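Local coordinates for nonribosomal peptide synthase (Streptomyces sp. MJ635-86F5, PDB 5JJP), which adenylates an aliphatic beta-amino acid at the expense of ATP, as an adenylation enzyme of the ANL superfamily, at residues I211-I217 with L240-A246; A270-G276 with P297-F303; W281-I285 with D312-L316. Numbering follows the deposited sequence.

Interaction 1: I211-I217 with L240-A246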
ATOM      1  N   ILE A 211      12.200   0.285   1.945  1.00 17.33           N
ATOM      2  CA  ILE A 211      11.695  -0.419   3.106  1.00 18.45           C
ATOM      3  C   ILE A 211      12.360  -1.817   3.299  1.00 16.94           C
ATOM      4  O   ILE A 211      12.684  -2.174   4.395  1.00 15.42           O
ATOM      5  CB  ILE A 211      10.161  -0.506   3.056  1.00 21.03           C
ATOM      6  CG1 ILE A 211       9.540   0.883   3.353  1.00 22.69           C
ATOM      7  CG2 ILE A 211       9.616  -1.482   4.075  1.00 22.05           C
ATOM      8  CD1 ILE A 211       9.681   1.358   4.793  1.00 20.98           C
ATOM      9  N   ARG A 212      12.649  -2.523   2.216  1.00 15.73           N
ATOM     10  CA  ARG A 212      13.337  -3.770   2.308  1.00 15.88           C
ATOM     11  C   ARG A 212      14.715  -3.657   2.873  1.00 16.58           C
ATOM     12  O   ARG A 212      15.258  -4.644   3.336  1.00 19.14           O
ATOM     13  CB  ARG A 212      13.412  -4.435   0.928  1.00 15.70           C
ATOM     14  CG  ARG A 212      12.082  -5.001   0.472  1.00 15.27           C
ATOM     15  CD  ARG A 212      12.189  -5.524  -0.933  1.00 15.48           C
ATOM     16  NE  ARG A 212      12.899  -6.798  -0.989  1.00 16.73           N
ATOM     17  CZ  ARG A 212      13.424  -7.325  -2.096  1.00 18.14           C
ATOM     18  NH1 ARG A 212      13.417  -6.660  -3.248  1.00 16.05           N
ATOM     19  NH2 ARG A 212      13.999  -8.532  -2.032  1.00 19.48           N
ATOM     20  N   ALA A 213      15.322  -2.483   2.810  1.00 16.36           N
ATOM     21  CA  ALA A 213      16.617  -2.289   3.436  1.00 17.62           C
ATOM     22  C   ALA A 213      16.543  -2.376   4.944  1.00 19.06           C
ATOM     23  O   ALA A 213      17.564  -2.485   5.583  1.00 17.77           O
ATOM     24  CB  ALA A 213      17.248  -0.944   3.045  1.00 17.38           C
ATOM     25  N   HIS A 214      15.345  -2.227   5.497  1.00 22.21           N
ATOM     26  CA  HIS A 214      15.144  -2.223   6.931  1.00 23.72           C
ATOM     27  C   HIS A 214      14.866  -3.632   7.447  1.00 22.11           C
ATOM     28  O   HIS A 214      14.806  -3.818   8.649  1.00 22.75           O
ATOM     29  CB  HIS A 214      13.935  -1.345   7.310  1.00 28.51           C
ATOM     30  CG  HIS A 214      14.185   0.142   7.246  1.00 33.31           C
ATOM     31  ND1 HIS A 214      14.237   0.933   8.378  1.00 37.62           N
ATOM     32  CD2 HIS A 214      14.315   0.989   6.191  1.00 32.39           C
ATOM     33  CE1 HIS A 214      14.423   2.193   8.025  1.00 38.29           C
ATOM     34  NE2 HIS A 214      14.449   2.256   6.705  1.00 32.95           N
ATOM     35  N   GLY A 215      14.605  -4.596   6.576  1.00 19.93           N
ATOM     36  CA  GLY A 215      14.368  -5.976   7.009  1.00 19.24           C
ATOM     37  C   GLY A 215      13.087  -6.164   7.797  1.00 19.71           C
ATOM     38  O   GLY A 215      13.072  -6.875   8.807  1.00 19.26           O
ATOM     39  N   LEU A 216      11.997  -5.579   7.339  1.00 17.88           N
ATOM     40  CA  LEU A 216      10.751  -5.750   8.038  1.00 18.54           C
ATOM     41  C   LEU A 216      10.145  -7.060   7.742  1.00 16.61           C
ATOM     42  O   LEU A 216       9.377  -7.584   8.575  1.00 14.78           O
ATOM     43  CB  LEU A 216       9.739  -4.690   7.639  1.00 22.37           C
ATOM     44  CG  LEU A 216       9.406  -3.501   8.508  1.00 24.81           C
ATOM     45  CD1 LEU A 216      10.567  -2.756   9.109  1.00 25.81           C
ATOM     46  CD2 LEU A 216       8.489  -2.587   7.690  1.00 26.50           C
ATOM     47  N   ILE A 217      10.367  -7.561   6.531  1.00 15.79           N
ATOM     48  CA  ILE A 217       9.749  -8.809   6.114  1.00 16.80           C
ATOM     49  C   ILE A 217      10.786  -9.668   5.454  1.00 16.40           C
ATOM     50  O   ILE A 217      11.539  -9.206   4.614  1.00 16.91           O
ATOM     51  CB  ILE A 217       8.539  -8.594   5.143  1.00 17.53           C
ATOM     52  CG1 ILE A 217       7.494  -7.681   5.785  1.00 17.36           C
ATOM     53  CG2 ILE A 217       7.854  -9.923   4.784  1.00 17.01           C
ATOM     54  CD1 ILE A 217       6.428  -7.207   4.822  1.00 17.79           C
ATOM     55  N   LEU A 240       4.588  -5.145  -0.604  1.00 13.13           N
ATOM     56  CA  LEU A 240       5.849  -5.262   0.066  1.00 14.03           C
ATOM     57  C   LEU A 240       6.112  -6.742   0.435  1.00 14.29           C
ATOM     58  O   LEU A 240       7.235  -7.191   0.381  1.00 15.34           O
ATOM     59  CB  LEU A 240       5.868  -4.386   1.297  1.00 14.51           C
ATOM     60  CG  LEU A 240       7.109  -4.548   2.179  1.00 15.09           C
ATOM     61  CD1 LEU A 240       8.381  -4.124   1.460  1.00 15.65           C
ATOM     62  CD2 LEU A 240       6.937  -3.805   3.481  1.00 15.44           C
ATOM     63  N   THR A 241       5.062  -7.455   0.837  1.00 13.62           N
ATOM     64  CA  THR A 241       5.166  -8.822   1.216  1.00 13.21           C
ATOM     65  C   THR A 241       5.682  -9.652   0.012  1.00 13.19           C
ATOM     66  O   THR A 241       6.592 -10.449   0.159  1.00 12.19           O
ATOM     67  CB  THR A 241       3.815  -9.361   1.693  1.00 13.89           C
ATOM     68  OG1 THR A 241       3.412  -8.697   2.900  1.00 12.62           O
ATOM     69  CG2 THR A 241       3.901 -10.910   1.931  1.00 13.83           C
ATOM     70  N   LEU A 242       5.074  -9.454  -1.157  1.00 12.80           N
ATOM     71  CA  LEU A 242       5.467 -10.136  -2.355  1.00 12.96           C
ATOM     72  C   LEU A 242       6.869  -9.757  -2.759  1.00 13.70           C
ATOM     73  O   LEU A 242       7.682 -10.632  -3.112  1.00 13.43           O
ATOM     74  CB  LEU A 242       4.501  -9.829  -3.515  1.00 13.15           C
ATOM     75  CG  LEU A 242       3.090 -10.376  -3.402  1.00 13.72           C
ATOM     76  CD1 LEU A 242       2.237  -9.850  -4.505  1.00 13.58           C
ATOM     77  CD2 LEU A 242       3.124 -11.894  -3.482  1.00 14.75           C
ATOM     78  N   ALA A 243       7.142  -8.451  -2.757  1.00 13.20           N
ATOM     79  CA  ALA A 243       8.459  -7.948  -3.116  1.00 13.30           C
ATOM     80  C   ALA A 243       9.549  -8.579  -2.265  1.00 13.49           C
ATOM     81  O   ALA A 243      10.725  -8.682  -2.695  1.00 13.66           O
ATOM     82  CB  ALA A 243       8.513  -6.431  -3.004  1.00 12.30           C
ATOM     83  N   SER A 244       9.205  -8.917  -1.035  1.00 13.33           N
ATOM     84  CA  SER A 244      10.172  -9.481  -0.093  1.00 13.52           C
ATOM     85  C   SER A 244      10.219 -10.987  -0.198  1.00 13.55           C
ATOM     86  O   SER A 244      11.033 -11.628   0.452  1.00 14.06           O
ATOM     87  CB  SER A 244       9.810  -9.113   1.332  1.00 15.58           C
ATOM     88  OG  SER A 244       9.734  -7.727   1.528  1.00 15.47           O
ATOM     89  N   GLY A 245       9.383 -11.553  -1.069  1.00 15.19           N
ATOM     90  CA  GLY A 245       9.410 -12.961  -1.418  1.00 15.02           C
ATOM     91  C   GLY A 245       8.675 -13.765  -0.387  1.00 16.88           C
ATOM     92  O   GLY A 245       8.948 -14.980  -0.276  1.00 17.23           O
ATOM     93  N   ALA A 246       7.781 -13.116   0.378  1.00 15.18           N
ATOM     94  CA  ALA A 246       7.096 -13.795   1.470  1.00 15.92           C
ATOM     95  C   ALA A 246       5.710 -14.255   1.043  1.00 14.81           C
ATOM     96  O   ALA A 246       5.465 -14.384  -0.113  1.00 15.61           O
ATOM     97  CB  ALA A 246       7.021 -12.861   2.704  1.00 16.39           C
TER
HETATM   98  O   HOH W   1      11.063  -6.327   3.786  1.00 19.98           O
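Two helix C-termini and the chain that follows them meet here in a buried, mostly apolar contact on one side of the six-stranded mixed sheet: the end of helix 201-212 with its exit loop, and the end of helix 232-243. Leu240 is the apolar centre. Its CD2 lies 3.6 Å from Ile211 CG2 and 3.7 Å from Ile217 CD1, so residues from both ends of the segment 211-217 close over one leucine. Ile217 also reaches the chain beyond the second helix, with its CG2 3.7 Å from Ala246 CB.

No direct hydrogen bond joins the segments; a water does so instead, donating to Ile217 O and to Ser244 OG, each 3.0 Å away. Ser244 OG in turn gives its proton to Leu240 O (2.8 Å), within its own helix end. The aliphatic part of Arg212 lies along the same surface, its CG 3.9 Å from Leu240 CD1, and its guanidinium lays a face over Ala243 O while NH1 is hydrogen-bonded to Tyr34.

Gly215 and Gly245, both with positive phi, are the first residues to leave helical angles after each helix. At Gly245 the bonds Ala246 N to Thr241 O (2.9 Å) and Gly245 N to Leu242 O (2.8 Å) form a Schellman motif, a common helix C-terminal signal, leading straight into strand 247-250 of the enzyme's five-layered alpha-beta-alpha-beta-alpha sandwich.

Interaction 2: A270-G276 with P297-F303; sequences AITQVHG and PLRSILF
One carbonyl, Thr272 O, takes three hydrogen bonds from the partner segment: Arg299 N at 2.9 Å, Ser300 N at 3.0 Å and Ser300 OG at 3.2 Å. Thr272 (phi/psi -95/-23) and Arg299 (-109/-20) both take near-helical angles, and the strands that follow are extended (Val274 -112/130). Strands 273-276 and 300-303 run parallel, 4.6 Å apart at 14°, pairing Gln273 with Ser300, Val274 with Ile301 and His275 with Leu302 (CA-CA 4.6, 4.7 and 4.8 Å). The bonds alternate: Val274 N to Ser300 O 3.0 Å, Leu302 N to Val274 O 2.8 Å, Gly276 N to Leu302 O 3.1 Å.

Gln273, His275, Ser300 and Leu302 share one face. Gln273 (chi1 t, chi2 t) gives NE2 to Ser300 OG (p) at 3.0 Å and takes His275 NE2 on OE1 at 2.8 Å; Leu302 CD2 sits 3.6 Å from the His275 (m) ring centroid, a CH-pi contact. On the other face Val274 (t) sets CG2 3.6 Å from Leu298 CD1.

These are neighbouring central strands of a mixed sheet, joined by a beta-alpha-beta crossover. One face thus carries a directed polar chain, His275 to Gln273 to Ser300 to Thr272 O, while the other is apolar.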
ATOM      1  N   ALA A 270      -1.084 -19.590  10.258  1.00 18.23           N
ATOM      2  CA  ALA A 270       0.261 -19.592  10.799  1.00 17.77           C
ATOM      3  C   ALA A 270       0.903 -18.236  10.489  1.00 18.27           C
ATOM      4  O   ALA A 270       2.030 -18.151  10.005  1.00 15.77           O
ATOM      5  CB  ALA A 270       1.083 -20.740  10.211  1.00 18.54           C
ATOM      6  N   ILE A 271       0.192 -17.186  10.877  1.00 17.61           N
ATOM      7  CA  ILE A 271       0.643 -15.817  10.617  1.00 18.07           C
ATOM      8  C   ILE A 271       1.839 -15.392  11.494  1.00 16.94           C
ATOM      9  O   ILE A 271       1.782 -15.504  12.732  1.00 17.81           O
ATOM     10  CB  ILE A 271      -0.526 -14.844  10.843  1.00 18.32           C
ATOM     11  CG1 ILE A 271      -1.666 -15.174   9.885  1.00 18.45           C
ATOM     12  CG2 ILE A 271      -0.074 -13.399  10.688  1.00 19.87           C
ATOM     13  CD1 ILE A 271      -1.310 -15.029   8.408  1.00 18.49           C
ATOM     14  N   THR A 272       2.925 -14.932  10.860  1.00 15.84           N
ATOM     15  CA  THR A 272       4.088 -14.411  11.598  1.00 14.71           C
ATOM     16  C   THR A 272       4.067 -12.905  11.764  1.00 14.86           C
ATOM     17  O   THR A 272       4.685 -12.383  12.678  1.00 14.88           O
ATOM     18  CB  THR A 272       5.404 -14.778  10.933  1.00 14.58           C
ATOM     19  OG1 THR A 272       5.468 -14.204   9.625  1.00 14.17           O
ATOM     20  CG2 THR A 272       5.532 -16.326  10.822  1.00 14.45           C
ATOM     21  N   GLN A 273       3.350 -12.193  10.903  1.00 15.39           N
ATOM     22  CA  GLN A 273       3.335 -10.731  11.010  1.00 16.42           C
ATOM     23  C   GLN A 273       1.958 -10.191  10.715  1.00 15.27           C
ATOM     24  O   GLN A 273       1.296 -10.643   9.785  1.00 13.45           O
ATOM     25  CB  GLN A 273       4.358 -10.137  10.056  1.00 17.82           C
ATOM     26  CG  GLN A 273       4.472  -8.613  10.142  1.00 19.43           C
ATOM     27  CD  GLN A 273       5.597  -8.080   9.293  1.00 19.55           C
ATOM     28  OE1 GLN A 273       5.370  -7.618   8.192  1.00 20.42           O
ATOM     29  NE2 GLN A 273       6.826  -8.216   9.775  1.00 20.39           N
ATOM     30  N   VAL A 274       1.490  -9.298  11.569  1.00 15.51           N
ATOM     31  CA  VAL A 274       0.197  -8.714  11.374  1.00 16.16           C
ATOM     32  C   VAL A 274       0.352  -7.230  11.030  1.00 17.19           C
ATOM     33  O   VAL A 274       1.100  -6.509  11.682  1.00 17.17           O
ATOM     34  CB  VAL A 274      -0.699  -8.840  12.576  1.00 15.35           C
ATOM     35  CG1 VAL A 274      -1.960  -8.000  12.356  1.00 17.18           C
ATOM     36  CG2 VAL A 274      -1.097 -10.267  12.797  1.00 14.47           C
ATOM     37  N   HIS A 275      -0.316  -6.819   9.963  1.00 15.78           N
ATOM     38  CA  HIS A 275      -0.434  -5.420   9.574  1.00 16.58           C
ATOM     39  C   HIS A 275      -1.845  -4.954   9.883  1.00 16.64           C
ATOM     40  O   HIS A 275      -2.812  -5.637   9.541  1.00 15.87           O
ATOM     41  CB  HIS A 275      -0.248  -5.245   8.052  1.00 15.89           C
ATOM     42  CG  HIS A 275       1.133  -5.518   7.565  1.00 16.51           C
ATOM     43  ND1 HIS A 275       1.519  -5.276   6.268  1.00 17.50           N
ATOM     44  CD2 HIS A 275       2.220  -6.004   8.196  1.00 17.11           C
ATOM     45  CE1 HIS A 275       2.788  -5.578   6.122  1.00 18.57           C
ATOM     46  NE2 HIS A 275       3.230  -6.063   7.274  1.00 18.99           N
ATOM     47  N   GLY A 276      -1.955  -3.799  10.487  1.00 16.79           N
ATOM     48  CA  GLY A 276      -3.263  -3.255  10.815  1.00 19.85           C
ATOM     49  C   GLY A 276      -3.173  -1.925  11.523  1.00 20.36           C
ATOM     50  O   GLY A 276      -2.095  -1.523  11.926  1.00 20.65           O
ATOM     51  N   PRO A 297       2.497 -18.321  16.775  1.00 18.84           N
ATOM     52  CA  PRO A 297       3.289 -18.135  15.543  1.00 18.51           C
ATOM     53  C   PRO A 297       3.649 -16.704  15.244  1.00 17.62           C
ATOM     54  O   PRO A 297       4.583 -16.446  14.456  1.00 21.94           O
ATOM     55  CB  PRO A 297       2.360 -18.665  14.438  1.00 18.05           C
ATOM     56  CG  PRO A 297       1.377 -19.507  15.158  1.00 18.16           C
ATOM     57  CD  PRO A 297       1.192 -18.898  16.497  1.00 17.25           C
ATOM     58  N   LEU A 298       2.974 -15.781  15.905  1.00 17.71           N
ATOM     59  CA  LEU A 298       3.124 -14.354  15.634  1.00 16.79           C
ATOM     60  C   LEU A 298       4.450 -13.840  16.189  1.00 16.07           C
ATOM     61  O   LEU A 298       4.687 -13.954  17.379  1.00 16.26           O
ATOM     62  CB  LEU A 298       1.968 -13.573  16.263  1.00 15.99           C
ATOM     63  CG  LEU A 298       1.888 -12.074  15.945  1.00 16.56           C
ATOM     64  CD1 LEU A 298       1.628 -11.865  14.477  1.00 17.64           C
ATOM     65  CD2 LEU A 298       0.812 -11.364  16.732  1.00 16.65           C
ATOM     66  N   ARG A 299       5.296 -13.285  15.314  1.00 15.02           N
ATOM     67  CA  ARG A 299       6.581 -12.718  15.682  1.00 14.44           C
ATOM     68  C   ARG A 299       6.591 -11.212  15.589  1.00 14.77           C
ATOM     69  O   ARG A 299       7.473 -10.555  16.192  1.00 15.09           O
ATOM     70  CB  ARG A 299       7.672 -13.236  14.766  1.00 14.96           C
ATOM     71  CG  ARG A 299       7.672 -14.753  14.636  1.00 15.23           C
ATOM     72  CD  ARG A 299       8.808 -15.210  13.784  1.00 14.08           C
ATOM     73  NE  ARG A 299      10.041 -14.864  14.444  1.00 15.33           N
ATOM     74  CZ  ARG A 299      11.189 -14.572  13.831  1.00 15.62           C
ATOM     75  NH1 ARG A 299      12.213 -14.214  14.561  1.00 15.99           N
ATOM     76  NH2 ARG A 299      11.323 -14.608  12.498  1.00 15.52           N
ATOM     77  N   SER A 300       5.658 -10.618  14.845  1.00 14.03           N
ATOM     78  CA  SER A 300       5.781  -9.200  14.583  1.00 13.55           C
ATOM     79  C   SER A 300       4.493  -8.518  14.235  1.00 14.02           C
ATOM     80  O   SER A 300       3.587  -9.125  13.723  1.00 13.81           O
ATOM     81  CB  SER A 300       6.799  -8.973  13.481  1.00 13.27           C
ATOM     82  OG  SER A 300       6.466  -9.753  12.364  1.00 14.52           O
ATOM     83  N   ILE A 301       4.433  -7.218  14.500  1.00 15.16           N
ATOM     84  CA  ILE A 301       3.249  -6.431  14.188  1.00 15.94           C
ATOM     85  C   ILE A 301       3.679  -5.084  13.636  1.00 15.95           C
ATOM     86  O   ILE A 301       4.574  -4.434  14.181  1.00 15.05           O
ATOM     87  CB  ILE A 301       2.405  -6.172  15.442  1.00 17.49           C
ATOM     88  CG1 ILE A 301       2.029  -7.495  16.129  1.00 19.45           C
ATOM     89  CG2 ILE A 301       1.152  -5.406  15.077  1.00 18.01           C
ATOM     90  CD1 ILE A 301       1.303  -7.309  17.471  1.00 20.10           C
ATOM     91  N   LEU A 302       3.015  -4.668  12.580  1.00 17.20           N
ATOM     92  CA  LEU A 302       3.244  -3.380  11.941  1.00 20.02           C
ATOM     93  C   LEU A 302       1.957  -2.572  12.003  1.00 22.89           C
ATOM     94  O   LEU A 302       0.889  -3.085  11.575  1.00 25.08           O
ATOM     95  CB  LEU A 302       3.630  -3.637  10.510  1.00 20.36           C
ATOM     96  CG  LEU A 302       3.851  -2.451   9.588  1.00 23.37           C
ATOM     97  CD1 LEU A 302       5.039  -1.652  10.065  1.00 26.55           C
ATOM     98  CD2 LEU A 302       4.095  -2.872   8.142  1.00 24.85           C
ATOM     99  N   PHE A 303       2.003  -1.412  12.644  1.00 24.78           N
ATOM    100  CA  PHE A 303       0.813  -0.495  12.708  1.00 31.24           C
ATOM    101  C   PHE A 303       0.980   0.715  11.871  1.00 30.12           C
ATOM    102  O   PHE A 303       2.065   1.225  11.778  1.00 22.28           O
ATOM    103  CB  PHE A 303       0.636   0.270  14.016  1.00 32.60           C
ATOM    104  CG  PHE A 303       0.867  -0.487  15.206  1.00 41.26           C
ATOM    105  CD1 PHE A 303       0.053  -1.574  15.513  1.00 52.35           C
ATOM    106  CD2 PHE A 303       1.835  -0.076  16.088  1.00 47.33           C
ATOM    107  CE1 PHE A 303       0.251  -2.294  16.678  1.00 56.51           C
ATOM    108  CE2 PHE A 303       2.032  -0.777  17.256  1.00 58.83           C
ATOM    109  CZ  PHE A 303       1.246  -1.894  17.553  1.00 56.74           C
TER

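Interaction 3: W281-I285 with D312-L316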
ATOM      1  N   TRP A 281      -6.544  -4.007  17.701  1.00 33.93           N
ATOM      2  CA  TRP A 281      -6.201  -4.843  18.850  1.00 32.89           C
ATOM      3  C   TRP A 281      -7.073  -4.601  20.092  1.00 33.59           C
ATOM      4  O   TRP A 281      -7.153  -5.469  20.938  1.00 29.33           O
ATOM      5  CB  TRP A 281      -4.719  -4.641  19.201  1.00 31.80           C
ATOM      6  CG  TRP A 281      -3.806  -5.137  18.097  1.00 28.57           C
ATOM      7  CD1 TRP A 281      -3.231  -4.389  17.120  1.00 28.40           C
ATOM      8  CD2 TRP A 281      -3.423  -6.476  17.849  1.00 26.36           C
ATOM      9  NE1 TRP A 281      -2.493  -5.182  16.294  1.00 26.20           N
ATOM     10  CE2 TRP A 281      -2.594  -6.471  16.728  1.00 24.92           C
ATOM     11  CE3 TRP A 281      -3.692  -7.682  18.475  1.00 27.14           C
ATOM     12  CZ2 TRP A 281      -2.053  -7.620  16.205  1.00 25.64           C
ATOM     13  CZ3 TRP A 281      -3.109  -8.848  17.951  1.00 27.45           C
ATOM     14  CH2 TRP A 281      -2.330  -8.804  16.831  1.00 24.44           C
ATOM     15  N   ARG A 282      -7.717  -3.435  20.182  1.00 40.60           N
ATOM     16  CA  ARG A 282      -8.495  -3.067  21.372  1.00 46.92           C
ATOM     17  C   ARG A 282      -9.582  -4.077  21.728  1.00 45.38           C
ATOM     18  O   ARG A 282      -9.639  -4.537  22.862  1.00 43.30           O
ATOM     19  CB  ARG A 282      -9.088  -1.659  21.260  1.00 55.52           C
ATOM     20  CG  ARG A 282      -8.214  -0.557  21.881  1.00 67.11           C
ATOM     21  CD  ARG A 282      -9.042   0.553  22.559  1.00 75.86           C
ATOM     22  NE  ARG A 282      -9.759   1.387  21.580  1.00 77.12           N
ATOM     23  CZ  ARG A 282      -9.214   2.300  20.761  1.00 72.85           C
ATOM     24  NH1 ARG A 282      -7.905   2.568  20.763  1.00 68.69           N
ATOM     25  NH2 ARG A 282     -10.004   2.961  19.918  1.00 70.06           N
ATOM     26  N   PRO A 283     -10.448  -4.435  20.772  1.00 42.73           N
ATOM     27  CA  PRO A 283     -11.386  -5.522  21.073  1.00 43.35           C
ATOM     28  C   PRO A 283     -10.727  -6.880  21.435  1.00 47.96           C
ATOM     29  O   PRO A 283     -11.329  -7.698  22.136  1.00 58.15           O
ATOM     30  CB  PRO A 283     -12.192  -5.653  19.772  1.00 41.49           C
ATOM     31  CG  PRO A 283     -12.048  -4.344  19.088  1.00 40.69           C
ATOM     32  CD  PRO A 283     -10.704  -3.817  19.468  1.00 39.49           C
ATOM     33  N   LEU A 284      -9.532  -7.159  20.938  1.00 47.99           N
ATOM     34  CA  LEU A 284      -8.954  -8.480  21.157  1.00 48.00           C
ATOM     35  C   LEU A 284      -8.376  -8.525  22.545  1.00 48.53           C
ATOM     36  O   LEU A 284      -8.510  -9.516  23.223  1.00 46.38           O
ATOM     37  CB  LEU A 284      -7.911  -8.796  20.093  1.00 53.41           C
ATOM     38  CG  LEU A 284      -8.376  -8.573  18.640  1.00 57.14           C
ATOM     39  CD1 LEU A 284      -7.208  -8.666  17.668  1.00 59.14           C
ATOM     40  CD2 LEU A 284      -9.478  -9.555  18.254  1.00 62.88           C
ATOM     41  N   ILE A 285      -7.765  -7.424  22.980  1.00 57.28           N
ATOM     42  CA  ILE A 285      -7.275  -7.279  24.376  1.00 64.75           C
ATOM     43  C   ILE A 285      -8.429  -7.356  25.369  1.00 67.14           C
ATOM     44  O   ILE A 285      -8.438  -8.176  26.281  1.00 68.35           O
ATOM     45  CB  ILE A 285      -6.627  -5.893  24.683  1.00 64.41           C
ATOM     46  CG1 ILE A 285      -5.551  -5.494  23.674  1.00 60.33           C
ATOM     47  CG2 ILE A 285      -6.061  -5.885  26.097  1.00 65.98           C
ATOM     48  CD1 ILE A 285      -4.365  -6.412  23.639  1.00 61.19           C
ATOM     49  N   ASP A 312      -2.651   1.174  25.776  1.00 42.82           N
ATOM     50  CA  ASP A 312      -3.067   0.024  25.000  1.00 44.01           C
ATOM     51  C   ASP A 312      -1.844  -0.752  24.500  1.00 38.26           C
ATOM     52  O   ASP A 312      -1.782  -1.976  24.583  1.00 33.54           O
ATOM     53  CB  ASP A 312      -3.946   0.482  23.817  1.00 52.86           C
ATOM     54  CG  ASP A 312      -5.361   0.979  24.247  1.00 56.95           C
ATOM     55  OD1 ASP A 312      -5.716   0.904  25.436  1.00 58.83           O
ATOM     56  OD2 ASP A 312      -6.122   1.453  23.368  1.00 67.70           O
ATOM     57  N   LEU A 313      -0.850  -0.020  23.998  1.00 36.65           N
ATOM     58  CA  LEU A 313       0.362  -0.614  23.447  1.00 33.46           C
ATOM     59  C   LEU A 313       1.110  -1.413  24.494  1.00 32.26           C
ATOM     60  O   LEU A 313       1.509  -2.555  24.237  1.00 27.32           O
ATOM     61  CB  LEU A 313       1.273   0.476  22.891  1.00 35.96           C
ATOM     62  CG  LEU A 313       2.572   0.088  22.170  1.00 36.55           C
ATOM     63  CD1 LEU A 313       2.402  -1.113  21.253  1.00 38.64           C
ATOM     64  CD2 LEU A 313       3.027   1.274  21.344  1.00 37.24           C
ATOM     65  N   ARG A 314       1.294  -0.798  25.665  1.00 31.17           N
ATOM     66  CA  ARG A 314       1.932  -1.460  26.801  1.00 35.64           C
ATOM     67  C   ARG A 314       1.209  -2.756  27.164  1.00 33.06           C
ATOM     68  O   ARG A 314       1.813  -3.797  27.387  1.00 35.30           O
ATOM     69  CB  ARG A 314       1.938  -0.528  28.028  1.00 36.33           C
ATOM     70  CG  ARG A 314       2.917   0.634  27.970  1.00 37.38           C
ATOM     71  CD  ARG A 314       3.163   1.265  29.352  1.00 36.01           C
ATOM     72  NE  ARG A 314       4.108   2.383  29.312  1.00 34.51           N
ATOM     73  CZ  ARG A 314       3.790   3.667  29.080  1.00 40.68           C
ATOM     74  NH1 ARG A 314       2.543   4.039  28.817  1.00 41.55           N
ATOM     75  NH2 ARG A 314       4.739   4.611  29.067  1.00 45.46           N
ATOM     76  N   GLU A 315      -0.109  -2.677  27.196  1.00 34.44           N
ATOM     77  CA  GLU A 315      -0.934  -3.833  27.463  1.00 36.01           C
ATOM     78  C   GLU A 315      -0.641  -4.908  26.408  1.00 31.91           C
ATOM     79  O   GLU A 315      -0.359  -6.073  26.741  1.00 28.50           O
ATOM     80  CB  GLU A 315      -2.404  -3.415  27.473  1.00 41.76           C
ATOM     81  CG  GLU A 315      -3.272  -4.127  28.503  1.00 47.01           C
ATOM     82  CD  GLU A 315      -4.677  -3.522  28.603  1.00 54.31           C
ATOM     83  OE1 GLU A 315      -5.634  -4.298  28.835  1.00 55.10           O
ATOM     84  OE2 GLU A 315      -4.834  -2.293  28.377  1.00 55.79           O
ATOM     85  N   LEU A 316      -0.640  -4.499  25.142  1.00 29.96           N
ATOM     86  CA  LEU A 316      -0.324  -5.433  24.020  1.00 29.84           C
ATOM     87  C   LEU A 316       1.072  -6.051  24.102  1.00 29.81           C
ATOM     88  O   LEU A 316       1.188  -7.278  23.982  1.00 26.28           O
ATOM     89  CB  LEU A 316      -0.518  -4.770  22.650  1.00 28.40           C
ATOM     90  CG  LEU A 316      -0.299  -5.662  21.413  1.00 29.72           C
ATOM     91  CD1 LEU A 316      -1.364  -6.747  21.327  1.00 29.27           C
ATOM     92  CD2 LEU A 316      -0.304  -4.814  20.133  1.00 28.90           C
TER
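Apolar contacts form the inner part of this helix-helix pairing. Leu316 sets CD2 over the five-membered ring of Trp281, 4.1 Å from its centroid and 10° off the ring normal, a CH-pi contact, and its CD1 lies 3.8 Å from Trp281 CE3. That same CD1 is 3.8 Å from Ile285 CD1, so Leu316 meets two residues a helical turn apart. The pair joins the N-terminal side of helix 282-287 to part of helix 310-319, neighbours in the outer layer on one face of the mixed sheet, as in the alpha/beta sandwich of ANL enzymes; Trp281 and Leu316 both reach down to Ile301 of strand 300-304.

The polar contact lies farther from the sheet. Arg282 NH1 and Asp312 OD2, 3.3 Å apart, make a salt bridge whose hydrogen bond is weak in length though nearly straight at 161°. Close van der Waals approaches accompany it: Arg282 CD comes to 3.2 Å from Asp312 OD2, and Ile285 CG2 to 3.2 Å from Glu315 OE1, a methyl group against a carboxylate.

How the interactions relate
All three contacts belong to one alpha/beta unit around the six-stranded mixed sheet. Interaction 1 comes first in the chain; interactions 2 and 3 then alternate, since strand 273-276 is followed by helix 282-287 and strand 300-304 by helix 310-319. Interaction 2, in the sheet, lies between, its centre about 13 Å from that of interaction 1 and about 14 Å from that of interaction 3; the centres of 1 and 3 are about 26 Å apart, their nearest atoms about 14 Å. Ile217 packs on Gln273, whose NE2 probably hydrogen-bonds to Leu216 O: the loop after helix 201-212 covers one face of this sheet, while Trp281 and Leu316 bring helices 282-287 and 310-319 onto the other.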